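Local coordinates for protein GDSL-like Lipase (PDB 3P94) that probably hydrolyses ester bonds as a serine hydrolase of the GDSL-like lipase/acylhydrolase family, perhaps acting on lysophospholipids, at residues 126-129 and 133-136; 85-90 and 138-143. One frame throughout, in Å; residues are numbered along the deposited sequence.

How the contacts relate
Both contacts lie in the flavodoxin-like, parallel-sheet fold of this SGNH-type hydrolase, their centres about 9 Å apart and on the same side of the chain's centre. Along the chain 85-90 comes first, then 126-129, 133-136 and 138-143, so the whole of contact 1 falls between the two halves of contact 2. Contact 1 brings together two parts of the loop from strand 116-120 to helix 137-153; contact 2 packs the start of that helix against the short helix 84-87. They touch directly: P136 CB lies 3.8 Å from I87 CG2, and F128 packs on A88. The loop thus continues the packing between the two helices outward.

Contact 1: residues 126-129 and 133-136; sequences YDFP and GMQP
F128 and P136 carry this contact, the pyrrolidine ring sliding over one face of the phenyl ring. P136 CG sits 4.0 Å from the centroid of the F128 ring and 20° off its normal, a CH-pi contact displaced toward the rim, while P136 CB reaches to 3.5 Å from F128 CZ. M134, a selenomethionine, comes to the same ring at its edge: its CG lies near the ring plane, 3.9 Å from F128 CD2, and its side chain crosses the phenyl at about a right angle before bending off at chi2. With CG turned away from its own carbonyl carbon (chi1 -55°), F128 projects its ring toward 133-136. Beside this apolar patch the two segments are joined through water. The D127 carboxylate swings back toward G133 because CG stands opposite the backbone N (chi1 -170°), and its OD1 accepts from two waters, at 2.6 Å from one and 2.9 Å from the other. The nearer water takes the N-H of Q135; the second takes those of F128 and M134, so through the two waters a single carboxylate oxygen links three backbone amides. A glycine in place of F128 would probably leave CB and CG of P136 and the CB-CG part of M134 without their partner and open a gap between the two segments. F128 also touches I84, I87 and A88, and P136 rests on I87, which seats this loop between strand 116-120 and helix 137-153 on the end of helix 84-87.

Contact 2: residues 85-90 and 138-143; sequences NDIAHN and DKVIQL
Helix against helix, this contact sets the last turn of the short helix 84-87 on the first turns of helix 137-153 in the flavodoxin-like fold. I87 carries the contact, meeting K139, V140 and L143 with both of its branches. CD1, at the end of the extended arm (chi2 170°), lies 3.8 Å from V140 CG2 and 4.2 Å from L143 CD2, and the side chains of I87 and V140 cross at about a right angle. The other branch, CG2, stands opposite the backbone N and runs against the aliphatic part of K139, 4.0 Å from its CD. K139 meets I87 with its CB and CD methylenes, while its chain bends at chi4 (79°) and NZ is held by the carbonyl oxygens of M134 and Q135, just before the helix. Past I87 the short helix ends in a Schellman motif, H89 taking a positive phi. N90 N donates to N85 O at 2.9 Å, whereas the bond from H89 N to D86 O is weak. The H89 ring adds a grip on that same oxygen: ND1 donates to D86 O at 3.1 Å, with an N-H...O angle of 160° and the oxygen near the ring plane, which helps to fix the ring's rotation. Around the contact, helix 96-112 closes the adjoining side, with L96 against I87 and V99 against L143, while V140 touches H162 of helix 161-165. Beyond the end of helix 84-87, R131 bonds to A88 O and N90 OD1, linking it to the loop that follows strand 116-120.

Contact 1: residues 126-129 and 133-136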
loop_
_atom_site.group_PDB
_atom_site.type_symbol
_atom_site.label_atom_id
_atom_site.label_comp_id
_atom_site.label_asym_id
_atom_site.label_seq_id
_atom_site.Cartn_x
_atom_site.Cartn_y
_atom_site.Cartn_z
ATOM N N TYR A 126 -5.191 13.238 -8.939
ATOM C CA TYR A 126 -5.379 14.665 -9.199
ATOM C C TYR A 126 -6.434 15.260 -8.264
ATOM O O TYR A 126 -6.355 16.443 -7.926
ATOM C CB TYR A 126 -5.778 14.883 -10.667
ATOM C CG TYR A 126 -5.956 16.338 -11.041
ATOM C CD1 TYR A 126 -4.857 17.181 -11.184
ATOM C CD2 TYR A 126 -7.221 16.863 -11.294
ATOM C CE1 TYR A 126 -5.014 18.515 -11.548
ATOM C CE2 TYR A 126 -7.391 18.193 -11.660
ATOM C CZ TYR A 126 -6.284 19.017 -11.787
ATOM O OH TYR A 126 -6.441 20.331 -12.141
ATOM N N ASP A 127 -7.434 14.447 -7.865
ATOM C CA ASP A 127 -8.529 14.882 -6.990
ATOM C C ASP A 127 -9.230 13.689 -6.348
ATOM O O ASP A 127 -9.245 12.589 -6.921
ATOM C CB ASP A 127 -9.544 15.714 -7.806
ATOM C CG ASP A 127 -10.596 16.424 -6.977
ATOM O OD1 ASP A 127 -10.214 17.187 -6.065
ATOM O OD2 ASP A 127 -11.809 16.217 -7.242
ATOM N N PHE A 128 -9.795 13.905 -5.155
ATOM C CA PHE A 128 -10.564 12.893 -4.435
ATOM C C PHE A 128 -12.040 13.215 -4.599
ATOM O O PHE A 128 -12.495 14.204 -4.029
ATOM C CB PHE A 128 -10.181 12.848 -2.947
ATOM C CG PHE A 128 -8.728 12.642 -2.646
ATOM C CD1 PHE A 128 -8.073 11.511 -3.089
ATOM C CD2 PHE A 128 -8.038 13.545 -1.852
ATOM C CE1 PHE A 128 -6.741 11.311 -2.791
ATOM C CE2 PHE A 128 -6.706 13.342 -1.541
ATOM C CZ PHE A 128 -6.068 12.214 -1.997
ATOM N N PRO A 129 -12.813 12.471 -5.409
ATOM C CA PRO A 129 -14.237 12.824 -5.574
ATOM C C PRO A 129 -15.006 12.861 -4.240
ATOM O O PRO A 129 -15.904 13.686 -4.081
ATOM C CB PRO A 129 -14.764 11.722 -6.497
ATOM C CG PRO A 129 -13.545 11.222 -7.229
ATOM C CD PRO A 129 -12.453 11.279 -6.207
ATOM N N GLY A 133 -11.299 19.309 -3.466
ATOM C CA GLY A 133 -10.412 20.451 -3.247
ATOM C C GLY A 133 -9.191 20.217 -2.386
ATOM O O GLY A 133 -8.680 21.167 -1.795
HETATM N N MSE A 134 -8.713 18.987 -2.256
HETATM C CA MSE A 134 -7.489 18.686 -1.478
HETATM C C MSE A 134 -6.170 18.765 -2.250
HETATM O O MSE A 134 -5.152 18.595 -1.643
HETATM C CB MSE A 134 -7.541 17.307 -0.815
HETATM C CG MSE A 134 -8.861 17.016 -0.211
HETATM SE SE MSE A 134 -8.723 16.486 1.591
HETATM C CE MSE A 134 -7.740 17.861 2.254
ATOM N N GLN A 135 -6.241 18.975 -3.554
ATOM C CA GLN A 135 -5.074 19.100 -4.437
ATOM C C GLN A 135 -3.966 18.042 -4.105
ATOM O O GLN A 135 -2.852 18.396 -3.716
ATOM C CB GLN A 135 -4.530 20.533 -4.373
ATOM C CG GLN A 135 -5.610 21.555 -4.721
ATOM C CD GLN A 135 -5.033 22.875 -5.092
ATOM O OE1 GLN A 135 -4.908 23.777 -4.261
ATOM N NE2 GLN A 135 -4.704 23.037 -6.361
ATOM N N PRO A 136 -4.269 16.732 -4.244
ATOM C CA PRO A 136 -3.288 15.711 -3.828
ATOM C C PRO A 136 -2.067 15.474 -4.721
ATOM O O PRO A 136 -1.101 14.893 -4.213
ATOM C CB PRO A 136 -4.111 14.425 -3.818
ATOM C CG PRO A 136 -5.207 14.666 -4.806
ATOM C CD PRO A 136 -5.553 16.110 -4.642
HETATM O O HOH W 1 -8.331 18.987 -5.731
HETATM O O HOH W 2 -9.540 16.453 -3.378
#

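Contact 2: residues 85-90 and 138-143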
loop_
_atom_site.group_PDB
_atom_site.type_symbol
_atom_site.label_atom_id
_atom_site.label_comp_id
_atom_site.label_asym_id
_atom_site.label_seq_id
_atom_site.Cartn_x
_atom_site.Cartn_y
_atom_site.Cartn_z
ATOM N N ASN A 85 -4.761 7.761 1.641
ATOM C CA ASN A 85 -5.885 8.107 2.524
ATOM C C ASN A 85 -5.442 9.085 3.626
ATOM O O ASN A 85 -6.269 9.843 4.117
ATOM C CB ASN A 85 -6.560 6.874 3.084
ATOM C CG ASN A 85 -7.241 6.078 1.992
ATOM O OD1 ASN A 85 -7.937 6.607 1.116
ATOM N ND2 ASN A 85 -7.038 4.796 2.001
ATOM N N ASP A 86 -4.133 9.127 3.942
ATOM C CA ASP A 86 -3.573 10.128 4.866
ATOM C C ASP A 86 -3.630 11.510 4.206
ATOM O O ASP A 86 -3.936 12.497 4.870
ATOM C CB ASP A 86 -2.112 9.807 5.202
ATOM C CG ASP A 86 -1.873 8.507 5.919
ATOM O OD1 ASP A 86 -2.006 7.439 5.272
ATOM O OD2 ASP A 86 -1.529 8.551 7.126
ATOM N N ILE A 87 -3.335 11.566 2.886
ATOM C CA ILE A 87 -3.378 12.805 2.082
ATOM C C ILE A 87 -4.850 13.275 1.990
ATOM O O ILE A 87 -5.117 14.477 2.044
ATOM C CB ILE A 87 -2.688 12.604 0.685
ATOM C CG1 ILE A 87 -1.168 12.331 0.874
ATOM C CG2 ILE A 87 -2.898 13.828 -0.249
ATOM C CD1 ILE A 87 -0.379 11.871 -0.383
ATOM N N ALA A 88 -5.795 12.324 1.950
ATOM C CA ALA A 88 -7.233 12.635 1.923
ATOM C C ALA A 88 -7.791 12.956 3.338
ATOM O O ALA A 88 -8.969 13.320 3.459
ATOM C CB ALA A 88 -7.997 11.477 1.307
ATOM N N HIS A 89 -6.948 12.825 4.390
ATOM C CA HIS A 89 -7.279 13.049 5.808
ATOM C C HIS A 89 -8.407 12.118 6.292
ATOM O O HIS A 89 -9.276 12.555 7.059
ATOM C CB HIS A 89 -7.661 14.513 6.096
ATOM C CG HIS A 89 -6.585 15.531 5.895
ATOM N ND1 HIS A 89 -5.252 15.190 5.681
ATOM C CD2 HIS A 89 -6.701 16.869 5.878
ATOM C CE1 HIS A 89 -4.617 16.338 5.527
ATOM N NE2 HIS A 89 -5.452 17.366 5.619
ATOM N N ASN A 90 -8.385 10.835 5.876
ATOM C CA ASN A 90 -9.409 9.863 6.295
ATOM C C ASN A 90 -9.430 9.666 7.815
ATOM O O ASN A 90 -10.496 9.425 8.379
ATOM C CB ASN A 90 -9.209 8.513 5.608
ATOM C CG ASN A 90 -9.768 8.446 4.213
ATOM O OD1 ASN A 90 -10.004 9.459 3.559
ATOM N ND2 ASN A 90 -9.962 7.243 3.719
ATOM N N ASP A 138 0.693 17.006 -6.058
ATOM C CA ASP A 138 2.057 17.353 -5.625
ATOM C C ASP A 138 2.411 16.758 -4.273
ATOM O O ASP A 138 3.599 16.561 -4.003
ATOM C CB ASP A 138 2.249 18.872 -5.588
ATOM C CG ASP A 138 2.200 19.546 -6.945
ATOM O OD1 ASP A 138 2.398 18.847 -7.972
ATOM O OD2 ASP A 138 2.029 20.777 -6.983
ATOM N N LYS A 139 1.398 16.471 -3.427
ATOM C CA LYS A 139 1.585 15.849 -2.106
ATOM C C LYS A 139 2.039 14.407 -2.306
ATOM O O LYS A 139 2.984 13.963 -1.649
ATOM C CB LYS A 139 0.294 15.932 -1.268
ATOM C CG LYS A 139 -0.062 17.370 -0.895
ATOM C CD LYS A 139 -1.488 17.518 -0.400
ATOM C CE LYS A 139 -1.855 18.958 -0.139
ATOM N NZ LYS A 139 -2.173 19.687 -1.396
ATOM N N VAL A 140 1.411 13.699 -3.277
ATOM C CA VAL A 140 1.778 12.326 -3.667
ATOM C C VAL A 140 3.248 12.316 -4.145
ATOM O O VAL A 140 4.018 11.461 -3.716
ATOM C CB VAL A 140 0.821 11.777 -4.757
ATOM C CG1 VAL A 140 1.368 10.495 -5.391
ATOM C CG2 VAL A 140 -0.575 11.539 -4.180
ATOM N N ILE A 141 3.630 13.291 -4.998
ATOM C CA ILE A 141 4.988 13.393 -5.536
ATOM C C ILE A 141 5.989 13.650 -4.395
ATOM O O ILE A 141 7.032 13.004 -4.383
ATOM C CB ILE A 141 5.070 14.457 -6.681
ATOM C CG1 ILE A 141 4.410 13.892 -7.968
ATOM C CG2 ILE A 141 6.517 14.907 -6.969
ATOM C CD1 ILE A 141 3.864 14.928 -8.892
ATOM N N GLN A 142 5.662 14.550 -3.434
ATOM C CA GLN A 142 6.560 14.851 -2.310
ATOM C C GLN A 142 6.772 13.611 -1.426
ATOM O O GLN A 142 7.917 13.275 -1.100
ATOM C CB GLN A 142 6.052 16.037 -1.467
ATOM C CG GLN A 142 6.945 16.363 -0.247
ATOM C CD GLN A 142 8.340 16.788 -0.641
ATOM O OE1 GLN A 142 8.580 17.944 -0.949
ATOM N NE2 GLN A 142 9.288 15.863 -0.661
ATOM N N LEU A 143 5.675 12.933 -1.061
ATOM C CA LEU A 143 5.736 11.720 -0.242
ATOM C C LEU A 143 6.566 10.647 -0.945
ATOM O O LEU A 143 7.401 10.032 -0.289
ATOM C CB LEU A 143 4.322 11.197 0.088
ATOM C CG LEU A 143 4.222 9.918 0.968
ATOM C CD1 LEU A 143 5.014 10.050 2.302
ATOM C CD2 LEU A 143 2.779 9.611 1.280
#